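Local atomic coordinates of ribosomal protein S2-related protein (Deinococcus radiodurans, PDB entry 2JH3), a protein that binds a [4Fe-4S] cluster and may act as a sirohydrochlorin ferrochelatase. Residues Leu3-Ile9 against Tyr41-Gly47; Ala29-Arg33 against Ala254-Leu258; Thr402-Val406 against Leu458-Arg462. The contacts are given in a common frame with arbitrary orientation. Residues are numbered along the deposited sequence.

Overall arrangement
From the N terminus, the chain runs through strand 5-10, helix 18-35 and strand 43-48, and contact 1 closes this beta-alpha-beta unit by pairing the two strands. Contact 2 starts from the helix within that loop and reaches 221 residues ahead to helix 253-262, so the two contacts cross along the chain and tie the two CbiX-like regions together. They also touch in space: their centres are 11 Å apart, Leu6 and Leu8 of contact 1 pack on Leu30 and Val257, and Arg31 bridges to Glu46. Contact 3 follows in series, closing a 51-residue loop in the iron-sulfur domain, its centre about 31 Å from that of contact 1.

Contact 1: Leu3-Ile9 against Tyr41-Gly47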
ATOM      1  N   LEU A   3     -41.570  11.553   1.876  1.00 37.71           N
ATOM      2  CA  LEU A   3     -40.137  11.566   1.505  1.00 35.69           C
ATOM      3  C   LEU A   3     -39.699  10.165   1.074  1.00 32.57           C
ATOM      4  O   LEU A   3     -40.072   9.185   1.692  1.00 28.09           O
ATOM      5  CB  LEU A   3     -39.297  12.088   2.665  1.00 35.76           C
ATOM      6  CG  LEU A   3     -39.452  13.575   3.043  1.00 36.50           C
ATOM      7  CD1 LEU A   3     -39.092  13.787   4.487  1.00 40.11           C
ATOM      8  CD2 LEU A   3     -38.614  14.485   2.189  1.00 36.40           C
ATOM      9  N   ARG A   4     -38.980  10.066  -0.039  1.00 31.91           N
ATOM     10  CA  ARG A   4     -38.495   8.758  -0.446  1.00 32.61           C
ATOM     11  C   ARG A   4     -37.124   8.700  -1.111  1.00 29.89           C
ATOM     12  O   ARG A   4     -36.703   9.631  -1.773  1.00 29.39           O
ATOM     13  CB  ARG A   4     -39.538   8.001  -1.253  1.00 34.23           C
ATOM     14  CG  ARG A   4     -40.146   8.678  -2.453  1.00 38.93           C
ATOM     15  CD  ARG A   4     -41.001   7.650  -3.271  1.00 41.58           C
ATOM     16  NE  ARG A   4     -42.325   7.316  -2.740  1.00 48.22           N
ATOM     17  CZ  ARG A   4     -42.953   6.114  -2.861  1.00 49.73           C
ATOM     18  NH1 ARG A   4     -42.371   5.048  -3.454  1.00 50.44           N
ATOM     19  NH2 ARG A   4     -44.184   5.949  -2.334  1.00 50.02           N
ATOM     20  N   SER A   5     -36.444   7.574  -0.890  1.00 28.33           N
ATOM     21  CA  SER A   5     -35.080   7.364  -1.412  1.00 26.72           C
ATOM     22  C   SER A   5     -35.085   6.294  -2.515  1.00 24.98           C
ATOM     23  O   SER A   5     -35.776   5.266  -2.446  1.00 22.88           O
ATOM     24  CB  SER A   5     -34.085   6.884  -0.289  1.00 28.43           C
ATOM     25  OG  SER A   5     -34.138   7.668   0.913  1.00 30.01           O
ATOM     26  N   LEU A   6     -34.251   6.507  -3.513  1.00 23.93           N
ATOM     27  CA  LEU A   6     -34.074   5.488  -4.571  1.00 23.45           C
ATOM     28  C   LEU A   6     -32.639   5.015  -4.424  1.00 22.03           C
ATOM     29  O   LEU A   6     -31.756   5.822  -4.278  1.00 24.49           O
ATOM     30  CB  LEU A   6     -34.279   6.157  -5.914  1.00 22.99           C
ATOM     31  CG  LEU A   6     -34.028   5.290  -7.149  1.00 20.25           C
ATOM     32  CD1 LEU A   6     -34.963   4.041  -7.161  1.00 17.85           C
ATOM     33  CD2 LEU A   6     -34.280   6.163  -8.322  1.00 24.39           C
ATOM     34  N   VAL A   7     -32.441   3.716  -4.397  1.00 22.16           N
ATOM     35  CA  VAL A   7     -31.128   3.113  -4.351  1.00 21.46           C
ATOM     36  C   VAL A   7     -30.919   2.290  -5.604  1.00 20.99           C
ATOM     37  O   VAL A   7     -31.702   1.403  -5.898  1.00 20.04           O
ATOM     38  CB  VAL A   7     -31.011   2.191  -3.181  1.00 21.21           C
ATOM     39  CG1 VAL A   7     -29.718   1.391  -3.234  1.00 18.78           C
ATOM     40  CG2 VAL A   7     -31.135   2.991  -1.872  1.00 24.16           C
ATOM     41  N   LEU A   8     -29.911   2.667  -6.394  1.00 21.18           N
ATOM     42  CA  LEU A   8     -29.449   1.864  -7.549  1.00 20.97           C
ATOM     43  C   LEU A   8     -28.276   0.934  -7.208  1.00 21.16           C
ATOM     44  O   LEU A   8     -27.247   1.374  -6.617  1.00 21.78           O
ATOM     45  CB  LEU A   8     -29.072   2.810  -8.693  1.00 20.61           C
ATOM     46  CG  LEU A   8     -30.121   3.810  -9.150  1.00 21.76           C
ATOM     47  CD1 LEU A   8     -29.634   4.493 -10.384  1.00 27.25           C
ATOM     48  CD2 LEU A   8     -31.464   3.185  -9.371  1.00 22.28           C
ATOM     49  N   ILE A   9     -28.392  -0.340  -7.592  1.00 20.60           N
ATOM     50  CA  ILE A   9     -27.393  -1.380  -7.277  1.00 21.68           C
ATOM     51  C   ILE A   9     -26.696  -1.877  -8.518  1.00 21.05           C
ATOM     52  O   ILE A   9     -27.342  -2.395  -9.458  1.00 20.99           O
ATOM     53  CB  ILE A   9     -27.994  -2.654  -6.645  1.00 22.32           C
ATOM     54  CG1 ILE A   9     -28.795  -2.315  -5.407  1.00 26.19           C
ATOM     55  CG2 ILE A   9     -26.895  -3.658  -6.326  1.00 24.39           C
ATOM     56  CD1 ILE A   9     -27.988  -1.582  -4.405  1.00 26.07           C
ATOM     57  N   TYR A  41     -38.441  11.137  -6.213  1.00 36.66           N
ATOM     58  CA  TYR A  41     -37.544  10.644  -5.144  1.00 34.15           C
ATOM     59  C   TYR A  41     -36.788  11.818  -4.637  1.00 32.34           C
ATOM     60  O   TYR A  41     -36.436  12.699  -5.421  1.00 31.41           O
ATOM     61  CB  TYR A  41     -36.596   9.572  -5.719  1.00 33.66           C
ATOM     62  CG  TYR A  41     -37.370   8.346  -6.063  1.00 34.27           C
ATOM     63  CD1 TYR A  41     -37.813   8.095  -7.369  1.00 33.06           C
ATOM     64  CD2 TYR A  41     -37.751   7.482  -5.061  1.00 33.98           C
ATOM     65  CE1 TYR A  41     -38.608   6.983  -7.630  1.00 32.48           C
ATOM     66  CE2 TYR A  41     -38.487   6.368  -5.327  1.00 31.64           C
ATOM     67  CZ  TYR A  41     -38.956   6.157  -6.576  1.00 32.44           C
ATOM     68  OH  TYR A  41     -39.710   5.005  -6.718  1.00 37.56           O
ATOM     69  N   ASP A  42     -36.528  11.846  -3.338  1.00 31.17           N
ATOM     70  CA  ASP A  42     -35.792  12.969  -2.732  1.00 29.40           C
ATOM     71  C   ASP A  42     -34.268  12.810  -2.653  1.00 28.76           C
ATOM     72  O   ASP A  42     -33.581  13.776  -2.298  1.00 27.79           O
ATOM     73  CB  ASP A  42     -36.347  13.220  -1.334  1.00 30.36           C
ATOM     74  CG  ASP A  42     -37.854  13.476  -1.407  1.00 32.14           C
ATOM     75  OD1 ASP A  42     -38.168  14.620  -1.754  1.00 34.48           O
ATOM     76  OD2 ASP A  42     -38.638  12.496  -1.270  1.00 29.91           O
ATOM     77  N   GLU A  43     -33.772  11.616  -2.993  1.00 26.34           N
ATOM     78  CA  GLU A  43     -32.374  11.318  -3.114  1.00 25.95           C
ATOM     79  C   GLU A  43     -32.198  10.056  -3.974  1.00 24.85           C
ATOM     80  O   GLU A  43     -33.145   9.248  -4.110  1.00 23.23           O
ATOM     81  CB  GLU A  43     -31.717  11.119  -1.733  1.00 26.66           C
ATOM     82  CG  GLU A  43     -31.954   9.758  -1.105  1.00 25.41           C
ATOM     83  CD  GLU A  43     -31.253   9.600   0.194  1.00 28.01           C
ATOM     84  OE1 GLU A  43     -30.295  10.364   0.447  1.00 29.52           O
ATOM     85  OE2 GLU A  43     -31.661   8.731   0.973  1.00 26.77           O
ATOM     86  N   VAL A  44     -31.000   9.930  -4.554  1.00 24.42           N
ATOM     87  CA  VAL A  44     -30.597   8.765  -5.360  1.00 24.68           C
ATOM     88  C   VAL A  44     -29.222   8.329  -4.866  1.00 26.47           C
ATOM     89  O   VAL A  44     -28.251   9.120  -4.818  1.00 26.54           O
ATOM     90  CB  VAL A  44     -30.583   9.072  -6.866  1.00 24.56           C
ATOM     91  CG1 VAL A  44     -30.258   7.854  -7.670  1.00 23.20           C
ATOM     92  CG2 VAL A  44     -31.923   9.668  -7.315  1.00 26.62           C
ATOM     93  N   LEU A  45     -29.170   7.105  -4.394  1.00 26.51           N
ATOM     94  CA  LEU A  45     -27.958   6.546  -3.848  1.00 27.57           C
ATOM     95  C   LEU A  45     -27.499   5.341  -4.689  1.00 28.61           C
ATOM     96  O   LEU A  45     -28.278   4.789  -5.528  1.00 26.56           O
ATOM     97  CB  LEU A  45     -28.202   6.156  -2.389  1.00 28.77           C
ATOM     98  CG  LEU A  45     -28.533   7.359  -1.452  1.00 31.09           C
ATOM     99  CD1 LEU A  45     -28.662   6.858  -0.043  1.00 29.55           C
ATOM    100  CD2 LEU A  45     -27.528   8.510  -1.434  1.00 31.98           C
ATOM    101  N   GLU A  46     -26.258   4.922  -4.432  1.00 28.80           N
ATOM    102  CA  GLU A  46     -25.639   3.806  -5.142  1.00 28.32           C
ATOM    103  C   GLU A  46     -25.203   2.737  -4.188  1.00 28.03           C
ATOM    104  O   GLU A  46     -24.772   3.010  -3.053  1.00 29.59           O
ATOM    105  CB  GLU A  46     -24.412   4.274  -5.892  1.00 27.47           C
ATOM    106  CG  GLU A  46     -24.734   5.256  -6.939  1.00 29.01           C
ATOM    107  CD  GLU A  46     -23.525   6.128  -7.315  1.00 27.87           C
ATOM    108  OE1 GLU A  46     -22.411   5.579  -7.351  1.00 30.35           O
ATOM    109  OE2 GLU A  46     -23.698   7.307  -7.642  1.00 31.42           O
ATOM    110  N   GLY A  47     -25.299   1.495  -4.629  1.00 25.78           N
ATOM    111  CA  GLY A  47     -24.632   0.414  -3.941  1.00 24.12           C
ATOM    112  C   GLY A  47     -24.077  -0.625  -4.911  1.00 23.69           C
ATOM    113  O   GLY A  47     -24.544  -0.740  -6.062  1.00 22.41           O
TER
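Leu6 provides the apolar centre: it gives up 96 Å² to the other segment, and its CB lies over one face of the Tyr41 ring, 4.1 Å from the ring centroid and 24° off the normal, a CH-pi contact. On the same face of the sheet Leu6 CD2 reaches Val44 CG2 at 4.3 Å, and Leu8 CG lies 4.3 Å from Val44 CG1. The other face carries Val7 and Leu45, with Val7 CG2 at 4.3 Å from Leu45 CB. Outward from these side chains runs the parallel ladder itself: Leu6 N to Glu43 O (3.0 Å), Leu45 N to Leu6 O (2.9 Å), Leu8 N to Leu45 O (2.8 Å) and Gly47 N to Leu8 O (2.8 Å), with the short segments' axes 28° apart. Beyond its regular part, Arg4 and Asp42 form a two-bond pairing: Asp42 N donates to Arg4 O, and Arg4 N to Asp42 OD2, each at 2.7 Å. Ser5 OG also donates to Glu43 OE2 at 2.7 Å, while Glu43 OE1 forms a salt bridge with Arg365. Strand 43-48 is outermost in its sheet within this chain, and strand 66-71 flanks strand 5-10 across from it; helices 18-35 and 253-262 cover the face bearing Leu6 and Leu8. The contact pairs the two parallel strands of the beta-alpha-beta unit whose crossover runs through helix 18-35, in a chelatase-like domain. Its chemistry implies a buried core joint, whose backbone bonds fix the register, whose aliphatic side chains serve both faces, and whose carboxylates satisfy backbone and hydroxyl donors where the ladder begins.

Contact 2: Ala29-Arg33 against Ala254-Leu258; sequences ALRGR and AEVVL
Both segments are regular alpha-helix, with phi/psi near -60/-40, each an inner part of a longer helix. Their short axes approach to 11.2 Å and cross at -73°, a steep and fairly wide packing in which the nearest CA pair is Leu30 and Ala254, 6.9 Å apart. The CA-to-CB bonds of Leu30, Arg33, Ala254, Val257 and Leu258 point toward the opposite helix. Leu30, in the m,t rotamer, fills the gap: its CD1 lies 3.9 Å from Val257 CG1, while its CD2 lies 4.0 Å from Ala254 CB and 3.8 Å from Leu258 CG. Leu258 is likewise m,t. One turn on from Leu30, Arg33 extends with chi1 m, chi2 t, chi3 t and chi4 at 66°, passing Leu258 CD1 at 4.1 Å from its NE, so that NH2 meets Glu255 OE2 at 2.9 Å in a salt bridge along the guanidinium edge. Glu255 folds back (chi1 m, chi2 m) to reach it. The total buried area is modest, 254 Å². Leu30 and Val257 also rest on Leu6 and Leu8 of strand 5-10, so both helices lie on the same face of that strand's sheet. Apolar at its centre and closed on one side by an ion pair, this is a helix-helix interface between the two CbiX-like regions of a chelatase-type fold.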
ATOM      1  N   ALA A  29     -27.725  11.116 -13.671  1.00 32.12           N
ATOM      2  CA  ALA A  29     -28.743  11.696 -14.549  1.00 31.02           C
ATOM      3  C   ALA A  29     -30.065  11.995 -13.800  1.00 31.29           C
ATOM      4  O   ALA A  29     -30.713  13.017 -14.014  1.00 30.70           O
ATOM      5  CB  ALA A  29     -29.022  10.736 -15.707  1.00 31.64           C
ATOM      6  N   LEU A  30     -30.442  11.067 -12.932  1.00 30.75           N
ATOM      7  CA  LEU A  30     -31.647  11.115 -12.183  1.00 30.56           C
ATOM      8  C   LEU A  30     -31.552  12.153 -11.056  1.00 30.76           C
ATOM      9  O   LEU A  30     -32.554  12.820 -10.734  1.00 29.87           O
ATOM     10  CB  LEU A  30     -31.953   9.716 -11.633  1.00 30.02           C
ATOM     11  CG  LEU A  30     -32.441   8.649 -12.594  1.00 28.80           C
ATOM     12  CD1 LEU A  30     -32.779   7.339 -11.879  1.00 28.84           C
ATOM     13  CD2 LEU A  30     -33.626   9.154 -13.326  1.00 31.33           C
ATOM     14  N   ARG A  31     -30.377  12.345 -10.474  1.00 30.93           N
ATOM     15  CA  ARG A  31     -30.220  13.456  -9.505  1.00 33.50           C
ATOM     16  C   ARG A  31     -30.366  14.823 -10.154  1.00 36.22           C
ATOM     17  O   ARG A  31     -30.870  15.739  -9.523  1.00 38.79           O
ATOM     18  CB  ARG A  31     -28.855  13.450  -8.788  1.00 32.55           C
ATOM     19  CG  ARG A  31     -28.617  12.307  -7.912  1.00 30.99           C
ATOM     20  CD  ARG A  31     -27.234  12.402  -7.289  1.00 27.18           C
ATOM     21  NE  ARG A  31     -26.940  11.096  -6.729  1.00 24.08           N
ATOM     22  CZ  ARG A  31     -25.905  10.328  -7.075  1.00 24.26           C
ATOM     23  NH1 ARG A  31     -25.003  10.772  -7.967  1.00 25.43           N
ATOM     24  NH2 ARG A  31     -25.793   9.123  -6.576  1.00 20.09           N
ATOM     25  N   GLY A  32     -29.835  14.972 -11.364  1.00 40.62           N
ATOM     26  CA  GLY A  32     -29.996  16.193 -12.152  1.00 43.40           C
ATOM     27  C   GLY A  32     -31.456  16.583 -12.334  1.00 46.44           C
ATOM     28  O   GLY A  32     -31.816  17.744 -12.168  1.00 48.46           O
ATOM     29  N   ARG A  33     -32.299  15.603 -12.679  1.00 49.59           N
ATOM     30  CA  ARG A  33     -33.763  15.779 -12.842  1.00 50.87           C
ATOM     31  C   ARG A  33     -34.473  16.155 -11.529  1.00 53.02           C
ATOM     32  O   ARG A  33     -35.461  16.915 -11.544  1.00 53.29           O
ATOM     33  CB  ARG A  33     -34.411  14.459 -13.264  1.00 50.84           C
ATOM     34  CG  ARG A  33     -34.376  14.020 -14.689  1.00 50.24           C
ATOM     35  CD  ARG A  33     -35.068  12.661 -14.674  1.00 52.24           C
ATOM     36  NE  ARG A  33     -35.404  12.055 -15.948  1.00 52.70           N
ATOM     37  CZ  ARG A  33     -34.507  11.636 -16.831  1.00 56.10           C
ATOM     38  NH1 ARG A  33     -33.197  11.804 -16.613  1.00 58.08           N
ATOM     39  NH2 ARG A  33     -34.908  11.064 -17.962  1.00 56.54           N
ATOM     40  N   ALA A 254     -32.309   5.495 -18.060  1.00 34.08           N
ATOM     41  CA  ALA A 254     -32.821   6.214 -16.866  1.00 34.00           C
ATOM     42  C   ALA A 254     -34.321   6.159 -16.806  1.00 33.91           C
ATOM     43  O   ALA A 254     -34.913   5.974 -15.737  1.00 33.50           O
ATOM     44  CB  ALA A 254     -32.373   7.652 -16.826  1.00 33.64           C
ATOM     45  N   GLU A 255     -34.958   6.291 -17.970  1.00 33.70           N
ATOM     46  CA  GLU A 255     -36.416   6.184 -18.028  1.00 32.63           C
ATOM     47  C   GLU A 255     -36.926   4.815 -17.700  1.00 31.07           C
ATOM     48  O   GLU A 255     -38.018   4.686 -17.139  1.00 29.50           O
ATOM     49  CB  GLU A 255     -36.960   6.699 -19.387  1.00 34.95           C
ATOM     50  CG  GLU A 255     -37.016   8.274 -19.444  1.00 39.66           C
ATOM     51  CD  GLU A 255     -37.951   8.880 -18.332  1.00 45.83           C
ATOM     52  OE1 GLU A 255     -39.141   8.473 -18.190  1.00 50.35           O
ATOM     53  OE2 GLU A 255     -37.499   9.792 -17.594  1.00 49.70           O
ATOM     54  N   VAL A 256     -36.170   3.771 -18.022  1.00 29.50           N
ATOM     55  CA  VAL A 256     -36.592   2.417 -17.653  1.00 29.68           C
ATOM     56  C   VAL A 256     -36.518   2.190 -16.134  1.00 28.44           C
ATOM     57  O   VAL A 256     -37.403   1.591 -15.536  1.00 28.53           O
ATOM     58  CB  VAL A 256     -35.738   1.306 -18.382  1.00 28.03           C
ATOM     59  CG1 VAL A 256     -36.270  -0.028 -18.067  1.00 29.15           C
ATOM     60  CG2 VAL A 256     -35.703   1.542 -19.930  1.00 30.16           C
ATOM     61  N   VAL A 257     -35.431   2.636 -15.536  1.00 30.09           N
ATOM     62  CA  VAL A 257     -35.245   2.580 -14.071  1.00 30.56           C
ATOM     63  C   VAL A 257     -36.404   3.239 -13.331  1.00 29.97           C
ATOM     64  O   VAL A 257     -36.947   2.669 -12.377  1.00 31.11           O
ATOM     65  CB  VAL A 257     -33.911   3.252 -13.689  1.00 30.98           C
ATOM     66  CG1 VAL A 257     -33.848   3.593 -12.164  1.00 31.39           C
ATOM     67  CG2 VAL A 257     -32.752   2.380 -14.084  1.00 30.20           C
ATOM     68  N   LEU A 258     -36.781   4.426 -13.794  1.00 31.48           N
ATOM     69  CA  LEU A 258     -37.953   5.171 -13.255  1.00 31.95           C
ATOM     70  C   LEU A 258     -39.259   4.385 -13.348  1.00 32.44           C
ATOM     71  O   LEU A 258     -40.031   4.301 -12.368  1.00 33.37           O
ATOM     72  CB  LEU A 258     -38.085   6.529 -13.925  1.00 32.44           C
ATOM     73  CG  LEU A 258     -37.115   7.661 -13.522  1.00 34.61           C
ATOM     74  CD1 LEU A 258     -37.444   8.953 -14.253  1.00 35.87           C
ATOM     75  CD2 LEU A 258     -37.144   7.928 -12.041  1.00 37.98           C
TER

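Contact 3: Thr402-Val406 against Leu458-Arg462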
ATOM      1  N   THR A 402     -17.031 -20.248  -5.949  1.00 36.25           N
ATOM      2  CA  THR A 402     -15.612 -20.328  -5.592  1.00 36.60           C
ATOM      3  C   THR A 402     -15.320 -19.658  -4.226  1.00 35.76           C
ATOM      4  O   THR A 402     -14.454 -20.108  -3.476  1.00 35.15           O
ATOM      5  CB  THR A 402     -14.755 -19.573  -6.601  1.00 38.05           C
ATOM      6  OG1 THR A 402     -15.128 -18.175  -6.577  1.00 39.60           O
ATOM      7  CG2 THR A 402     -14.951 -20.136  -7.997  1.00 40.83           C
ATOM      8  N   LEU A 403     -16.062 -18.593  -3.911  1.00 34.66           N
ATOM      9  CA  LEU A 403     -15.896 -17.889  -2.626  1.00 33.92           C
ATOM     10  C   LEU A 403     -16.296 -18.672  -1.371  1.00 33.48           C
ATOM     11  O   LEU A 403     -15.862 -18.326  -0.267  1.00 30.10           O
ATOM     12  CB  LEU A 403     -16.695 -16.575  -2.621  1.00 33.40           C
ATOM     13  CG  LEU A 403     -16.147 -15.428  -1.792  1.00 34.68           C
ATOM     14  CD1 LEU A 403     -14.658 -15.119  -1.990  1.00 34.94           C
ATOM     15  CD2 LEU A 403     -16.974 -14.174  -2.136  1.00 35.56           C
ATOM     16  N   ALA A 404     -17.159 -19.677  -1.489  1.00 32.55           N
ATOM     17  CA  ALA A 404     -17.573 -20.428  -0.282  1.00 32.64           C
ATOM     18  C   ALA A 404     -16.401 -21.110   0.415  1.00 32.21           C
ATOM     19  O   ALA A 404     -16.467 -21.514   1.550  1.00 32.28           O
ATOM     20  CB  ALA A 404     -18.535 -21.466  -0.652  1.00 31.78           C
ATOM     21  N   ARG A 405     -15.375 -21.346  -0.356  1.00 33.17           N
ATOM     22  CA  ARG A 405     -14.111 -21.844   0.129  1.00 33.89           C
ATOM     23  C   ARG A 405     -13.570 -21.043   1.333  1.00 33.24           C
ATOM     24  O   ARG A 405     -12.810 -21.591   2.129  1.00 33.41           O
ATOM     25  CB  ARG A 405     -13.130 -21.785  -1.038  1.00 34.87           C
ATOM     26  CG  ARG A 405     -12.165 -22.843  -1.118  0.75 40.04           C
ATOM     27  CD  ARG A 405     -12.749 -24.178  -1.588  0.75 45.42           C
ATOM     28  NE  ARG A 405     -11.901 -25.215  -1.001  1.00 47.68           N
ATOM     29  CZ  ARG A 405     -12.308 -26.234  -0.243  1.00 49.38           C
ATOM     30  NH1 ARG A 405     -13.618 -26.499   0.013  1.00 46.36           N
ATOM     31  NH2 ARG A 405     -11.360 -27.018   0.245  1.00 49.74           N
ATOM     32  N   VAL A 406     -13.978 -19.764   1.504  1.00 32.02           N
ATOM     33  CA  VAL A 406     -13.591 -19.024   2.738  1.00 30.57           C
ATOM     34  C   VAL A 406     -14.025 -19.727   4.018  1.00 30.03           C
ATOM     35  O   VAL A 406     -13.428 -19.537   5.072  1.00 28.24           O
ATOM     36  CB  VAL A 406     -14.113 -17.519   2.759  1.00 30.08           C
ATOM     37  CG1 VAL A 406     -13.471 -16.735   1.641  1.00 29.72           C
ATOM     38  CG2 VAL A 406     -15.584 -17.424   2.702  1.00 28.39           C
ATOM     39  N   LEU A 458     -12.368 -11.003   1.893  1.00 20.50           N
ATOM     40  CA  LEU A 458     -12.927 -12.339   1.569  1.00 21.55           C
ATOM     41  C   LEU A 458     -12.173 -12.962   0.392  1.00 21.20           C
ATOM     42  O   LEU A 458     -11.820 -14.136   0.408  1.00 20.56           O
ATOM     43  CB  LEU A 458     -14.396 -12.250   1.202  1.00 23.08           C
ATOM     44  CG  LEU A 458     -15.325 -11.900   2.327  1.00 26.03           C
ATOM     45  CD1 LEU A 458     -16.654 -11.403   1.851  1.00 29.06           C
ATOM     46  CD2 LEU A 458     -15.529 -13.077   3.222  1.00 26.30           C
ATOM     47  N   ALA A 459     -11.927 -12.198  -0.649  1.00 20.75           N
ATOM     48  CA  ALA A 459     -11.137 -12.750  -1.787  1.00 22.48           C
ATOM     49  C   ALA A 459      -9.685 -13.130  -1.427  1.00 24.44           C
ATOM     50  O   ALA A 459      -9.098 -14.105  -1.949  1.00 23.72           O
ATOM     51  CB  ALA A 459     -11.139 -11.713  -2.911  1.00 23.11           C
ATOM     52  N   ALA A 460      -9.077 -12.351  -0.547  1.00 24.77           N
ATOM     53  CA  ALA A 460      -7.688 -12.651  -0.083  1.00 25.69           C
ATOM     54  C   ALA A 460      -7.676 -13.951   0.756  1.00 25.64           C
ATOM     55  O   ALA A 460      -6.723 -14.775   0.660  1.00 23.68           O
ATOM     56  CB  ALA A 460      -7.127 -11.472   0.720  1.00 25.86           C
ATOM     57  N   VAL A 461      -8.719 -14.157   1.562  1.00 24.65           N
ATOM     58  CA  VAL A 461      -8.800 -15.379   2.327  1.00 26.58           C
ATOM     59  C   VAL A 461      -9.077 -16.556   1.413  1.00 28.84           C
ATOM     60  O   VAL A 461      -8.457 -17.647   1.537  1.00 27.91           O
ATOM     61  CB  VAL A 461      -9.879 -15.319   3.444  1.00 26.60           C
ATOM     62  CG1 VAL A 461     -10.027 -16.694   4.067  1.00 26.76           C
ATOM     63  CG2 VAL A 461      -9.451 -14.334   4.490  1.00 28.54           C
ATOM     64  N   ARG A 462      -9.969 -16.359   0.441  1.00 30.09           N
ATOM     65  CA  ARG A 462     -10.137 -17.403  -0.609  1.00 30.85           C
ATOM     66  C   ARG A 462      -8.789 -17.811  -1.255  1.00 32.35           C
ATOM     67  O   ARG A 462      -8.479 -18.981  -1.297  1.00 34.13           O
ATOM     68  CB  ARG A 462     -11.122 -16.957  -1.681  1.00 29.23           C
ATOM     69  CG  ARG A 462     -11.370 -18.018  -2.828  1.00 30.82           C
ATOM     70  CD  ARG A 462     -12.010 -17.302  -4.015  1.00 31.18           C
ATOM     71  NE  ARG A 462     -11.075 -16.267  -4.374  1.00 32.07           N
ATOM     72  CZ  ARG A 462     -11.325 -15.151  -5.040  1.00 36.28           C
ATOM     73  NH1 ARG A 462     -12.517 -14.905  -5.495  1.00 38.03           N
ATOM     74  NH2 ARG A 462     -10.344 -14.274  -5.234  1.00 34.46           N
TER
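Leu458 opens the helical side of the contact. Its carbonyl O faces the 402-406 turn, 3.8 Å from Leu403 CD1 and 3.3 Å from Val406 CG1, and its side chain adds apolar contacts: CB lies 4.3 Å from Leu403 CD1, and CD2 lies 4.4 Å from Val406 CG2. That carbonyl is already engaged in the helix, accepting Arg462 N at 2.9 Å, so the methyl groups pack against a satisfied backbone. Ala459 contributes chiefly through its N, 4.2 Å from Leu403 CD1, with its CB directed away; the CB of Ala460 likewise points away from the turn. Val461 turns back toward it, and its CG1 meets Val406 CG1 at 4.2 Å. Arg462 has the largest share of the second segment, 85 Å²: its N is 3.7 Å and its CB 4.1 Å from Val406 CG1, while CD lies 4.0 Å from Leu403 CD1 and 3.8 Å from Thr402 O. The aliphatic part of the arginine thus covers the edge of the turn. Residues 402-406 are 3-10 in conformation, with Val406 N bonded to Leu403 O at 3.0 Å, which brings Leu403 and Val406 round to the same helix. The interface rests on van der Waals contact. It lies within the iron-sulfur domain, the side chain of Leu458 about 8 Å from the bound cluster and about 7 Å from that of its ligand Cys454. Trp392 of helix 392-398 touches both Val406 and Leu458, whereas Ala460 and Val461 rest on Val417 of helix 411-422, setting helix 455-467 between that helix and the 3-10 turn.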